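Local coordinates for protein M157 (Murid herpesvirus 1, PDB 2NYK) that serves as a virus-encoded, MHC class I-like ligand for the Ly49 receptors of natural killer cells, at residues K36-V41 against V47-V52; P57-C60 against P64-S67; V195-S200 against R260-P265; L106-I111 against E159-W164. The protein carries 1 engineered substitution. One frame throughout, in Å; residues are numbered along the deposited sequence.

Interaction 1 (K36-V41 against V47-V52); sequences KRTISV and VVVWDV
Arg37 and Trp50 form a hydrogen-bonded pair in the antiparallel beta hairpin of strands 35-41 and 46-51, part of the sheet beneath the helices of this MHC class I-like fold. The guanidinium lies over Trp50 CB and the CG-CD1 rim of the indole, planes 23° apart, with Arg37 CZ 4.2 Å from the centroid of the Trp50 five-membered ring: an off-centre, stacked cation-pi contact. A bend at chi3 (-77°) brings it there. Ile39 CD1 meets the far edge of the indole at Trp50 CZ3, 4.1 Å away. Ile39 also stands beside Val48, CB to CB 4.0 Å, so the four side chains make one continuous relief, into which Tyr73 and Leu76 of helix 71-90 fit. Lys36, Thr38, Val49 and Asp51 line the other face; the salt bridge from Lys36 NZ to Asp51 OD1 is long, 4.0 Å, while Asp51 OD2 is held by Lys58. At the Val47 end a classic beta bulge sets Val47 and Val48 against Ile39, whose O accepts from Val47 N at 2.8 Å and Val48 N at 3.2 Å. Beside Arg37 a water accepts from Arg37 NE and donates to Trp50 O, 2.7 Å from each.

Interaction 2 (P57-C60 against P64-S67); sequences PKIC and PDVS
Pro57 starts the approach to Val66 across a short loop pinched by the Cys60-Cys63 disulfide, where the chain leaves the edge strand 58-59 of the platform sheet and doubles back toward helix 71-90. The proline only grazes the other segment: Pro57 CG stands 4.4 Å from Val66 O. Both residues rest on Trp50 of the neighbouring strand, which places them over a common hydrophobic patch. Lys58 turns to the opposite face of the strand. Ile59 carries the contact. With CG1 anti to its own carbonyl carbon (chi1 -61°), the two branches fan out along the loop: Ile59 CG2 comes up to Pro64 O at 3.6 Å, while Ile59 CD1 reaches further and lies 3.7 Å from Val66 N and 4.3 Å from Val66 CB. The methyl groups therefore pack against backbone as much as against side chain, and the grip is van der Waals in character. Cys60 then turns the chain into the disulfide loop. Helix 157-173 also touches the returning segment, Arg163 donating to Asp65 O and Trp164 packing on Pro64. Asp65 leaves its backbone on the side away from the isoleucine, but its carboxylate swings back across the tip of Ile59, bringing Asp65 OD1 to 3.9 Å from Ile59 CD1.

Interaction 3 (V195-S200 against R260-P265); sequences VVTSRS and RTKRVP
Val195 and Arg260 make the closer half of this thin contact. The valine projects one methyl over a face of the guanidinium, with Val195 CG2 3.9 Å from Arg260 NH2; the second methyl is almost level with it, Val195 CG1 lying 4.0 Å from the same nitrogen. The arginine gets there by full extension: CG is anti to the backbone N (chi1 -175°), the chain stays straight as far as NE, and the long side chain crosses that of the valine at a slant. A salt bridge from Arg260 NE to Glu183 steadies it. Val195 is buried, flanked by Trp185 and Ile228 of the neighbouring strands, whereas the arginine is exposed. Strand 181-186 runs between strands 192-198 and 262-267 in the antiparallel sheet, so Arg260 and Lys262 have to reach across it, and they take their carboxylate partners, Glu183 and Glu181, from that middle strand. The Cys194-Cys241 disulfide next to Val195 is consistent with the immunoglobulin-like, alpha3-type domain of MHC class I relatives. At Lys262 the packing thins out further. This lysine too is exposed, and its CE comes no nearer than 4.3 Å to Thr197 OG1; a water fills in instead, 2.8 Å from Thr197 OG1, and accepts from Lys262 NZ at 3.0 Å. The same NZ holds a salt bridge to Glu181. At the end of the strand, Ser198 OG accepts from Ser200 N at 3.1 Å in an ST turn, while the Arg260 side chain lies about 6 Å from an N-acetylglucosamine of a protein-linked glycan.

Interaction 4 (L106-I111 against E159-W164); sequences LGFDVI and EIKNRW
The tight turn of the hairpin between strands 96-106 and 109-118 presents Gly107 to Lys161 of helix 157-173. It is a type II' turn, closed by Asp109 N to Leu106 O at 2.8 Å and by Leu106 N to Asp109 O at 3.0 Å, and Gly107 takes the positive phi of 59° at its first corner. That geometry turns the Gly107 carbonyl to the helix: Lys161 NZ donates to Gly107 O at 2.8 Å, in the carbonyl plane and on a lone pair, with a C=O...N angle of 132°. A bend at chi3 (84°) carries the ammonium group to the oxygen. One water also joins the two residues, accepting from Gly107 N at 2.8 Å and from Lys161 NZ at 2.9 Å. Phe19 O and Asp16 O are further acceptors for NZ, so this buried charge is probably well compensated by peptide dipoles. Lys161 CD touches the ring edge of Phe108 at CD1, 4.1 Å away, and the ring itself meets Phe17 edge-to-face. The lysine thus reaches a hairpin turn at the sheet's end from a helix lying over its face, the layout of the platform in MHC class I-like proteins.

Overall arrangement
Along the chain the order is interaction 1, interaction 2, interaction 4, interaction 3. The first two are neighbours, their centres about 9 Å apart on adjacent strands of the seven-stranded sheet. Interaction 4 belongs to the same sheet, about 19 Å from interaction 1 between centres, yet its helix 157-173 touches both: Trp164, for one, packs on Val41, Val47 and Val48. Interaction 3 stands apart in the beta-rich second part of the chain, its centre about 25 Å from that of interaction 1 and about 32 Å from that of interaction 4. Three contacts therefore lie in the helix-bearing platform, and the fourth in the probable immunoglobulin-like domain, the two-part plan of MHC class I relatives.

Interaction 1 (K36-V41 against V47-V52)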
loop_
_atom_site.group_PDB
_atom_site.type_symbol
_atom_site.label_atom_id
_atom_site.label_comp_id
_atom_site.label_asym_id
_atom_site.label_seq_id
_atom_site.Cartn_x
_atom_site.Cartn_y
_atom_site.Cartn_z
ATOM N N LYS A 36 -12.799 -6.231 6.307
ATOM C CA LYS A 36 -11.885 -5.154 6.009
ATOM C C LYS A 36 -11.785 -4.971 4.501
ATOM O O LYS A 36 -11.668 -5.938 3.761
ATOM C CB LYS A 36 -10.497 -5.434 6.617
ATOM C CG LYS A 36 -9.504 -4.284 6.453
ATOM C CD LYS A 36 -8.110 -4.650 6.989
ATOM C CE LYS A 36 -8.008 -4.386 8.502
ATOM N NZ LYS A 36 -6.671 -4.750 9.102
ATOM N N ARG A 37 -11.838 -3.716 4.076
ATOM C CA ARG A 37 -11.682 -3.327 2.672
ATOM C C ARG A 37 -10.539 -2.337 2.604
ATOM O O ARG A 37 -10.468 -1.417 3.426
ATOM C CB ARG A 37 -12.957 -2.638 2.160
ATOM C CG ARG A 37 -14.152 -3.558 1.994
ATOM C CD ARG A 37 -15.428 -2.737 1.999
ATOM N NE ARG A 37 -15.810 -2.326 3.348
ATOM C CZ ARG A 37 -16.671 -1.350 3.639
ATOM N NH1 ARG A 37 -17.244 -0.623 2.673
ATOM N NH2 ARG A 37 -16.956 -1.102 4.907
ATOM N N THR A 38 -9.666 -2.494 1.614
ATOM C CA THR A 38 -8.508 -1.612 1.484
ATOM C C THR A 38 -8.165 -1.298 0.036
ATOM O O THR A 38 -8.497 -2.052 -0.885
ATOM C CB THR A 38 -7.218 -2.191 2.138
ATOM O OG1 THR A 38 -6.804 -3.359 1.427
ATOM C CG2 THR A 38 -7.429 -2.534 3.595
ATOM N N ILE A 39 -7.504 -0.167 -0.152
ATOM C CA ILE A 39 -7.002 0.212 -1.461
ATOM C C ILE A 39 -5.549 0.575 -1.250
ATOM O O ILE A 39 -5.232 1.329 -0.325
ATOM C CB ILE A 39 -7.741 1.424 -2.054
ATOM C CG1 ILE A 39 -9.233 1.137 -2.264
ATOM C CG2 ILE A 39 -7.098 1.842 -3.421
ATOM C CD1 ILE A 39 -9.973 2.372 -2.652
ATOM N N SER A 40 -4.683 0.056 -2.126
ATOM C CA SER A 40 -3.268 0.378 -2.127
ATOM C C SER A 40 -2.958 0.777 -3.563
ATOM O O SER A 40 -3.742 0.473 -4.478
ATOM C CB SER A 40 -2.447 -0.867 -1.764
ATOM O OG SER A 40 -3.034 -1.512 -0.623
ATOM N N VAL A 41 -1.815 1.425 -3.773
ATOM C CA VAL A 41 -1.422 1.786 -5.112
ATOM C C VAL A 41 0.026 1.408 -5.256
ATOM O O VAL A 41 0.768 1.431 -4.275
ATOM C CB VAL A 41 -1.584 3.290 -5.423
ATOM C CG1 VAL A 41 -3.053 3.731 -5.277
ATOM C CG2 VAL A 41 -0.674 4.119 -4.514
ATOM N N VAL A 47 -3.602 2.826 1.313
ATOM C CA VAL A 47 -3.790 4.279 1.495
ATOM C C VAL A 47 -5.256 4.624 1.840
ATOM O O VAL A 47 -5.587 5.779 2.164
ATOM C CB VAL A 47 -3.300 5.063 0.260
ATOM C CG1 VAL A 47 -1.763 4.959 0.151
ATOM C CG2 VAL A 47 -3.977 4.576 -0.995
ATOM N N VAL A 48 -6.114 3.606 1.775
ATOM C CA VAL A 48 -7.534 3.722 2.168
ATOM C C VAL A 48 -7.941 2.428 2.852
ATOM O O VAL A 48 -7.751 1.334 2.286
ATOM C CB VAL A 48 -8.482 3.943 0.935
ATOM C CG1 VAL A 48 -9.959 4.113 1.425
ATOM C CG2 VAL A 48 -8.072 5.160 0.129
ATOM N N VAL A 49 -8.481 2.537 4.072
ATOM C CA VAL A 49 -8.844 1.366 4.879
ATOM C C VAL A 49 -10.264 1.512 5.458
ATOM O O VAL A 49 -10.552 2.512 6.115
ATOM C CB VAL A 49 -7.858 1.145 6.065
ATOM C CG1 VAL A 49 -8.307 -0.035 6.935
ATOM C CG2 VAL A 49 -6.415 0.901 5.552
ATOM N N TRP A 50 -11.126 0.522 5.198
ATOM C CA TRP A 50 -12.453 0.432 5.830
ATOM C C TRP A 50 -12.430 -0.727 6.802
ATOM O O TRP A 50 -12.414 -1.886 6.384
ATOM C CB TRP A 50 -13.544 0.131 4.805
ATOM C CG TRP A 50 -14.045 1.267 4.018
ATOM C CD1 TRP A 50 -15.079 2.087 4.350
ATOM C CD2 TRP A 50 -13.598 1.683 2.714
ATOM N NE1 TRP A 50 -15.285 3.005 3.359
ATOM C CE2 TRP A 50 -14.392 2.782 2.340
ATOM C CE3 TRP A 50 -12.584 1.248 1.841
ATOM C CZ2 TRP A 50 -14.207 3.466 1.122
ATOM C CZ3 TRP A 50 -12.417 1.910 0.627
ATOM C CH2 TRP A 50 -13.218 3.014 0.282
ATOM N N ASP A 51 -12.427 -0.406 8.093
ATOM C CA ASP A 51 -12.507 -1.395 9.172
ATOM C C ASP A 51 -13.930 -1.644 9.663
ATOM O O ASP A 51 -14.793 -0.769 9.579
ATOM C CB ASP A 51 -11.622 -0.966 10.350
ATOM C CG ASP A 51 -10.171 -1.350 10.151
ATOM O OD1 ASP A 51 -9.919 -2.542 9.858
ATOM O OD2 ASP A 51 -9.282 -0.478 10.284
ATOM N N VAL A 52 -14.154 -2.842 10.197
ATOM C CA VAL A 52 -15.448 -3.229 10.763
ATOM C C VAL A 52 -15.951 -2.257 11.842
ATOM O O VAL A 52 -15.155 -1.617 12.543
ATOM C CB VAL A 52 -15.401 -4.673 11.324
ATOM C CG1 VAL A 52 -14.417 -4.782 12.511
ATOM C CG2 VAL A 52 -16.804 -5.133 11.731
HETATM O O HOH W 1 -14.716 -3.173 5.722
#

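Interaction 2 (P57-C60 against P64-S67)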
loop_
_atom_site.group_PDB
_atom_site.type_symbol
_atom_site.label_atom_id
_atom_site.label_comp_id
_atom_site.label_asym_id
_atom_site.label_seq_id
_atom_site.Cartn_x
_atom_site.Cartn_y
_atom_site.Cartn_z
ATOM N N PRO A 57 -14.059 5.443 6.143
ATOM C CA PRO A 57 -12.725 4.882 5.931
ATOM C C PRO A 57 -11.632 5.839 6.386
ATOM O O PRO A 57 -11.828 7.048 6.400
ATOM C CB PRO A 57 -12.646 4.728 4.396
ATOM C CG PRO A 57 -13.524 5.827 3.888
ATOM C CD PRO A 57 -14.651 5.946 4.885
ATOM N N LYS A 58 -10.486 5.296 6.757
ATOM C CA LYS A 58 -9.294 6.112 6.898
ATOM C C LYS A 58 -8.749 6.333 5.488
ATOM O O LYS A 58 -8.519 5.377 4.760
ATOM C CB LYS A 58 -8.275 5.425 7.800
ATOM C CG LYS A 58 -8.711 5.427 9.269
ATOM C CD LYS A 58 -8.093 4.257 10.044
ATOM C CE LYS A 58 -8.897 2.977 9.859
ATOM N NZ LYS A 58 -8.334 1.876 10.695
ATOM N N ILE A 59 -8.622 7.595 5.103
ATOM C CA ILE A 59 -8.194 7.965 3.761
ATOM C C ILE A 59 -6.940 8.806 3.915
ATOM O O ILE A 59 -6.923 9.746 4.712
ATOM C CB ILE A 59 -9.286 8.776 3.008
ATOM C CG1 ILE A 59 -10.583 7.948 2.845
ATOM C CG2 ILE A 59 -8.772 9.257 1.644
ATOM C CD1 ILE A 59 -11.760 8.722 2.216
ATOM N N CYS A 60 -5.881 8.445 3.195
ATOM C CA CYS A 60 -4.638 9.223 3.234
ATOM C C CYS A 60 -4.900 10.697 2.887
ATOM O O CYS A 60 -5.716 11.000 2.025
ATOM C CB CYS A 60 -3.556 8.597 2.338
ATOM S SG CYS A 60 -3.372 9.222 0.657
ATOM N N PRO A 64 -7.702 11.154 -2.951
ATOM C CA PRO A 64 -8.978 11.759 -3.296
ATOM C C PRO A 64 -10.048 11.296 -2.307
ATOM O O PRO A 64 -9.888 10.256 -1.658
ATOM C CB PRO A 64 -9.259 11.205 -4.700
ATOM C CG PRO A 64 -8.541 9.901 -4.737
ATOM C CD PRO A 64 -7.265 10.173 -3.973
ATOM N N ASP A 65 -11.122 12.055 -2.164
ATOM C CA ASP A 65 -12.184 11.580 -1.278
ATOM C C ASP A 65 -12.852 10.378 -1.929
ATOM O O ASP A 65 -13.053 10.357 -3.136
ATOM C CB ASP A 65 -13.213 12.669 -0.984
ATOM C CG ASP A 65 -14.295 12.190 -0.023
ATOM O OD1 ASP A 65 -13.937 11.757 1.101
ATOM O OD2 ASP A 65 -15.490 12.218 -0.404
ATOM N N VAL A 66 -13.160 9.363 -1.132
ATOM C CA VAL A 66 -13.882 8.193 -1.631
ATOM C C VAL A 66 -15.218 8.108 -0.899
ATOM O O VAL A 66 -15.287 7.669 0.266
ATOM C CB VAL A 66 -13.044 6.874 -1.502
ATOM C CG1 VAL A 66 -13.807 5.681 -2.098
ATOM C CG2 VAL A 66 -11.666 7.032 -2.180
ATOM N N SER A 67 -16.272 8.559 -1.579
ATOM C CA SER A 67 -17.622 8.513 -1.020
ATOM C C SER A 67 -18.255 7.162 -1.299
ATOM O O SER A 67 -17.703 6.357 -2.057
ATOM C CB SER A 67 -18.491 9.619 -1.621
ATOM O OG SER A 67 -18.705 9.400 -3.011
#

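Interaction 3 (V195-S200 against R260-P265)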
loop_
_atom_site.group_PDB
_atom_site.type_symbol
_atom_site.label_atom_id
_atom_site.label_comp_id
_atom_site.label_asym_id
_atom_site.label_seq_id
_atom_site.Cartn_x
_atom_site.Cartn_y
_atom_site.Cartn_z
ATOM N N VAL A 195 15.169 5.053 13.737
ATOM C CA VAL A 195 13.764 5.251 13.431
ATOM C C VAL A 195 13.663 5.959 12.087
ATOM O O VAL A 195 14.125 7.097 11.937
ATOM C CB VAL A 195 13.040 6.092 14.514
ATOM C CG1 VAL A 195 11.580 6.275 14.150
ATOM C CG2 VAL A 195 13.204 5.467 15.907
ATOM N N VAL A 196 13.068 5.279 11.107
ATOM C CA VAL A 196 12.883 5.855 9.775
ATOM C C VAL A 196 11.409 6.165 9.511
ATOM O O VAL A 196 10.576 5.283 9.634
ATOM C CB VAL A 196 13.466 4.909 8.696
ATOM C CG1 VAL A 196 13.257 5.470 7.289
ATOM C CG2 VAL A 196 14.953 4.686 8.958
ATOM N N THR A 197 11.121 7.425 9.162
ATOM C CA THR A 197 9.786 7.950 8.894
ATOM C C THR A 197 9.615 8.316 7.427
ATOM O O THR A 197 10.454 9.025 6.830
ATOM C CB THR A 197 9.504 9.218 9.772
ATOM O OG1 THR A 197 9.729 8.893 11.147
ATOM C CG2 THR A 197 8.056 9.690 9.612
ATOM N N SER A 198 8.532 7.816 6.835
ATOM C CA SER A 198 8.214 8.101 5.452
ATOM C C SER A 198 6.763 8.441 5.329
ATOM O O SER A 198 5.909 7.813 5.952
ATOM C CB SER A 198 8.538 6.873 4.584
ATOM O OG SER A 198 8.139 7.074 3.248
ATOM N N ARG A 199 6.468 9.440 4.501
ATOM C CA ARG A 199 5.111 9.832 4.262
ATOM C C ARG A 199 4.587 9.162 2.989
ATOM O O ARG A 199 3.558 9.531 2.481
ATOM C CB ARG A 199 4.996 11.361 4.170
ATOM C CG ARG A 199 5.426 12.076 5.464
ATOM C CD ARG A 199 4.850 13.479 5.565
ATOM N NE ARG A 199 5.107 14.281 4.365
ATOM C CZ ARG A 199 4.520 15.449 4.089
ATOM N NH1 ARG A 199 3.645 15.982 4.936
ATOM N NH2 ARG A 199 4.823 16.099 2.972
ATOM N N SER A 200 5.316 8.175 2.490
ATOM C CA SER A 200 4.875 7.416 1.343
ATOM C C SER A 200 4.412 6.030 1.774
ATOM O O SER A 200 4.707 5.579 2.886
ATOM C CB SER A 200 6.007 7.316 0.307
ATOM O OG SER A 200 5.571 6.552 -0.815
ATOM N N ARG A 260 18.288 12.326 19.616
ATOM C CA ARG A 260 17.311 11.964 18.592
ATOM C C ARG A 260 17.014 13.172 17.685
ATOM O O ARG A 260 16.242 14.059 18.067
ATOM C CB ARG A 260 16.043 11.460 19.269
ATOM C CG ARG A 260 15.017 10.962 18.309
ATOM C CD ARG A 260 13.906 10.279 19.035
ATOM N NE ARG A 260 12.940 9.728 18.096
ATOM C CZ ARG A 260 12.027 8.816 18.422
ATOM N NH1 ARG A 260 11.952 8.357 19.666
ATOM N NH2 ARG A 260 11.184 8.371 17.508
ATOM N N THR A 261 17.652 13.205 16.512
ATOM C CA THR A 261 17.497 14.306 15.532
ATOM C C THR A 261 17.282 13.712 14.156
ATOM O O THR A 261 17.888 12.695 13.831
ATOM C CB THR A 261 18.750 15.276 15.483
ATOM O OG1 THR A 261 18.683 16.131 14.324
ATOM C CG2 THR A 261 20.055 14.487 15.436
ATOM N N LYS A 262 16.426 14.340 13.350
ATOM C CA LYS A 262 16.146 13.790 12.021
ATOM C C LYS A 262 17.170 14.233 10.992
ATOM O O LYS A 262 17.480 15.429 10.871
ATOM C CB LYS A 262 14.725 14.145 11.543
ATOM C CG LYS A 262 13.636 13.270 12.162
ATOM C CD LYS A 262 12.240 13.813 11.881
ATOM C CE LYS A 262 11.213 12.775 12.385
ATOM N NZ LYS A 262 9.802 13.188 12.022
ATOM N N ARG A 263 17.655 13.246 10.232
ATOM C CA ARG A 263 18.583 13.434 9.113
ATOM C C ARG A 263 18.079 12.663 7.878
ATOM O O ARG A 263 17.208 11.826 8.000
ATOM C CB ARG A 263 19.976 12.934 9.532
ATOM C CG ARG A 263 20.324 13.334 10.962
ATOM C CD ARG A 263 21.800 13.568 11.199
ATOM N NE ARG A 263 22.659 12.425 10.896
ATOM C CZ ARG A 263 22.989 11.457 11.755
ATOM N NH1 ARG A 263 22.496 11.433 12.994
ATOM N NH2 ARG A 263 23.815 10.493 11.367
ATOM N N VAL A 264 18.620 12.946 6.695
ATOM C CA VAL A 264 18.237 12.203 5.487
ATOM C C VAL A 264 19.326 11.180 5.109
ATOM O O VAL A 264 20.519 11.454 5.285
ATOM C CB VAL A 264 17.928 13.136 4.270
ATOM C CG1 VAL A 264 16.729 14.073 4.563
ATOM C CG2 VAL A 264 19.141 13.926 3.856
ATOM N N PRO A 265 18.926 9.997 4.590
ATOM C CA PRO A 265 19.971 9.059 4.139
ATOM C C PRO A 265 20.831 9.637 3.014
ATOM O O PRO A 265 20.349 10.438 2.210
ATOM C CB PRO A 265 19.181 7.843 3.636
ATOM C CG PRO A 265 17.814 7.960 4.293
ATOM C CD PRO A 265 17.569 9.452 4.386
HETATM O O HOH W 2 8.267 10.693 12.711
#

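Interaction 4 (L106-I111 against E159-W164)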
loop_
_atom_site.group_PDB
_atom_site.type_symbol
_atom_site.label_atom_id
_atom_site.label_comp_id
_atom_site.label_asym_id
_atom_site.label_seq_id
_atom_site.Cartn_x
_atom_site.Cartn_y
_atom_site.Cartn_z
ATOM N N LEU A 106 -2.604 0.693 -17.687
ATOM C CA LEU A 106 -1.706 1.011 -18.786
ATOM C C LEU A 106 -2.492 1.727 -19.901
ATOM O O LEU A 106 -3.374 1.128 -20.525
ATOM C CB LEU A 106 -1.058 -0.274 -19.318
ATOM C CG LEU A 106 0.061 -0.133 -20.360
ATOM C CD1 LEU A 106 1.188 0.765 -19.854
ATOM C CD2 LEU A 106 0.608 -1.506 -20.764
ATOM N N GLY A 107 -2.182 3.005 -20.134
ATOM C CA GLY A 107 -3.026 3.828 -21.001
ATOM C C GLY A 107 -4.399 3.833 -20.378
ATOM O O GLY A 107 -4.553 4.155 -19.190
ATOM N N PHE A 108 -5.400 3.450 -21.158
ATOM C CA PHE A 108 -6.739 3.259 -20.598
ATOM C C PHE A 108 -7.145 1.788 -20.578
ATOM O O PHE A 108 -8.331 1.463 -20.557
ATOM C CB PHE A 108 -7.779 4.123 -21.329
ATOM C CG PHE A 108 -7.656 5.616 -21.046
ATOM C CD1 PHE A 108 -7.115 6.084 -19.847
ATOM C CD2 PHE A 108 -8.130 6.543 -21.970
ATOM C CE1 PHE A 108 -7.040 7.461 -19.584
ATOM C CE2 PHE A 108 -8.050 7.904 -21.724
ATOM C CZ PHE A 108 -7.499 8.362 -20.530
ATOM N N ASP A 109 -6.145 0.914 -20.609
ATOM C CA ASP A 109 -6.332 -0.525 -20.492
ATOM C C ASP A 109 -6.000 -0.937 -19.075
ATOM O O ASP A 109 -5.357 -0.187 -18.333
ATOM C CB ASP A 109 -5.414 -1.285 -21.438
ATOM C CG ASP A 109 -5.896 -1.238 -22.875
ATOM O OD1 ASP A 109 -7.092 -1.530 -23.113
ATOM O OD2 ASP A 109 -5.078 -0.902 -23.762
ATOM N N VAL A 110 -6.458 -2.129 -18.710
ATOM C CA VAL A 110 -6.233 -2.670 -17.390
ATOM C C VAL A 110 -5.992 -4.152 -17.507
ATOM O O VAL A 110 -6.676 -4.839 -18.267
ATOM C CB VAL A 110 -7.434 -2.427 -16.450
ATOM C CG1 VAL A 110 -7.142 -2.957 -15.067
ATOM C CG2 VAL A 110 -7.708 -0.951 -16.350
ATOM N N ILE A 111 -5.005 -4.615 -16.749
ATOM C CA ILE A 111 -4.720 -6.030 -16.574
ATOM C C ILE A 111 -4.744 -6.302 -15.072
ATOM O O ILE A 111 -3.982 -5.697 -14.326
ATOM C CB ILE A 111 -3.331 -6.375 -17.168
ATOM C CG1 ILE A 111 -3.262 -5.893 -18.627
ATOM C CG2 ILE A 111 -3.083 -7.872 -17.095
ATOM C CD1 ILE A 111 -1.901 -6.006 -19.288
ATOM N N GLU A 159 -11.824 7.397 -15.252
ATOM C CA GLU A 159 -12.215 8.066 -14.027
ATOM C C GLU A 159 -11.219 7.773 -12.890
ATOM O O GLU A 159 -10.819 8.684 -12.169
ATOM C CB GLU A 159 -13.642 7.666 -13.611
ATOM C CG GLU A 159 -14.216 8.588 -12.569
ATOM C CD GLU A 159 -15.562 8.138 -12.034
ATOM O OE1 GLU A 159 -16.306 7.399 -12.741
ATOM O OE2 GLU A 159 -15.881 8.553 -10.896
ATOM N N ILE A 160 -10.852 6.498 -12.728
ATOM C CA ILE A 160 -9.911 6.086 -11.664
ATOM C C ILE A 160 -8.553 6.766 -11.807
ATOM O O ILE A 160 -8.041 7.353 -10.853
ATOM C CB ILE A 160 -9.764 4.545 -11.598
ATOM C CG1 ILE A 160 -11.137 3.879 -11.298
ATOM C CG2 ILE A 160 -8.786 4.161 -10.506
ATOM C CD1 ILE A 160 -11.175 2.338 -11.568
ATOM N N LYS A 161 -7.970 6.691 -13.001
ATOM C CA LYS A 161 -6.694 7.348 -13.293
ATOM C C LYS A 161 -6.769 8.849 -13.062
ATOM O O LYS A 161 -5.887 9.427 -12.431
ATOM C CB LYS A 161 -6.254 7.043 -14.730
ATOM C CG LYS A 161 -5.942 5.560 -14.991
ATOM C CD LYS A 161 -5.159 5.352 -16.293
ATOM C CE LYS A 161 -3.647 5.548 -16.088
ATOM N NZ LYS A 161 -2.951 5.522 -17.418
ATOM N N ASN A 162 -7.853 9.469 -13.513
ATOM C CA ASN A 162 -8.051 10.912 -13.307
ATOM C C ASN A 162 -8.092 11.271 -11.820
ATOM O O ASN A 162 -7.478 12.238 -11.381
ATOM C CB ASN A 162 -9.308 11.407 -14.032
ATOM C CG ASN A 162 -9.616 12.876 -13.742
ATOM O OD1 ASN A 162 -10.451 13.183 -12.890
ATOM N ND2 ASN A 162 -8.941 13.782 -14.448
ATOM N N ARG A 163 -8.799 10.448 -11.056
ATOM C CA ARG A 163 -8.941 10.627 -9.604
ATOM C C ARG A 163 -7.646 10.403 -8.823
ATOM O O ARG A 163 -7.385 11.110 -7.836
ATOM C CB ARG A 163 -10.019 9.680 -9.063
ATOM C CG ARG A 163 -11.406 10.145 -9.301
ATOM C CD ARG A 163 -12.456 9.011 -9.145
ATOM N NE ARG A 163 -12.455 8.397 -7.820
ATOM C CZ ARG A 163 -12.590 9.066 -6.680
ATOM N NH1 ARG A 163 -12.729 10.389 -6.684
ATOM N NH2 ARG A 163 -12.583 8.415 -5.523
ATOM N N TRP A 164 -6.834 9.441 -9.263
ATOM C CA TRP A 164 -5.664 8.996 -8.487
ATOM C C TRP A 164 -4.288 9.419 -8.973
ATOM O O TRP A 164 -3.332 9.373 -8.201
ATOM C CB TRP A 164 -5.688 7.469 -8.335
ATOM C CG TRP A 164 -6.792 7.050 -7.388
ATOM C CD1 TRP A 164 -8.108 6.804 -7.694
ATOM C CD2 TRP A 164 -6.653 6.836 -5.989
ATOM N NE1 TRP A 164 -8.795 6.453 -6.556
ATOM C CE2 TRP A 164 -7.918 6.476 -5.494
ATOM C CE3 TRP A 164 -5.569 6.913 -5.101
ATOM C CZ2 TRP A 164 -8.131 6.182 -4.139
ATOM C CZ3 TRP A 164 -5.788 6.650 -3.765
ATOM C CH2 TRP A 164 -7.054 6.289 -3.297
HETATM O O HOH W 3 -0.429 4.514 -18.547
#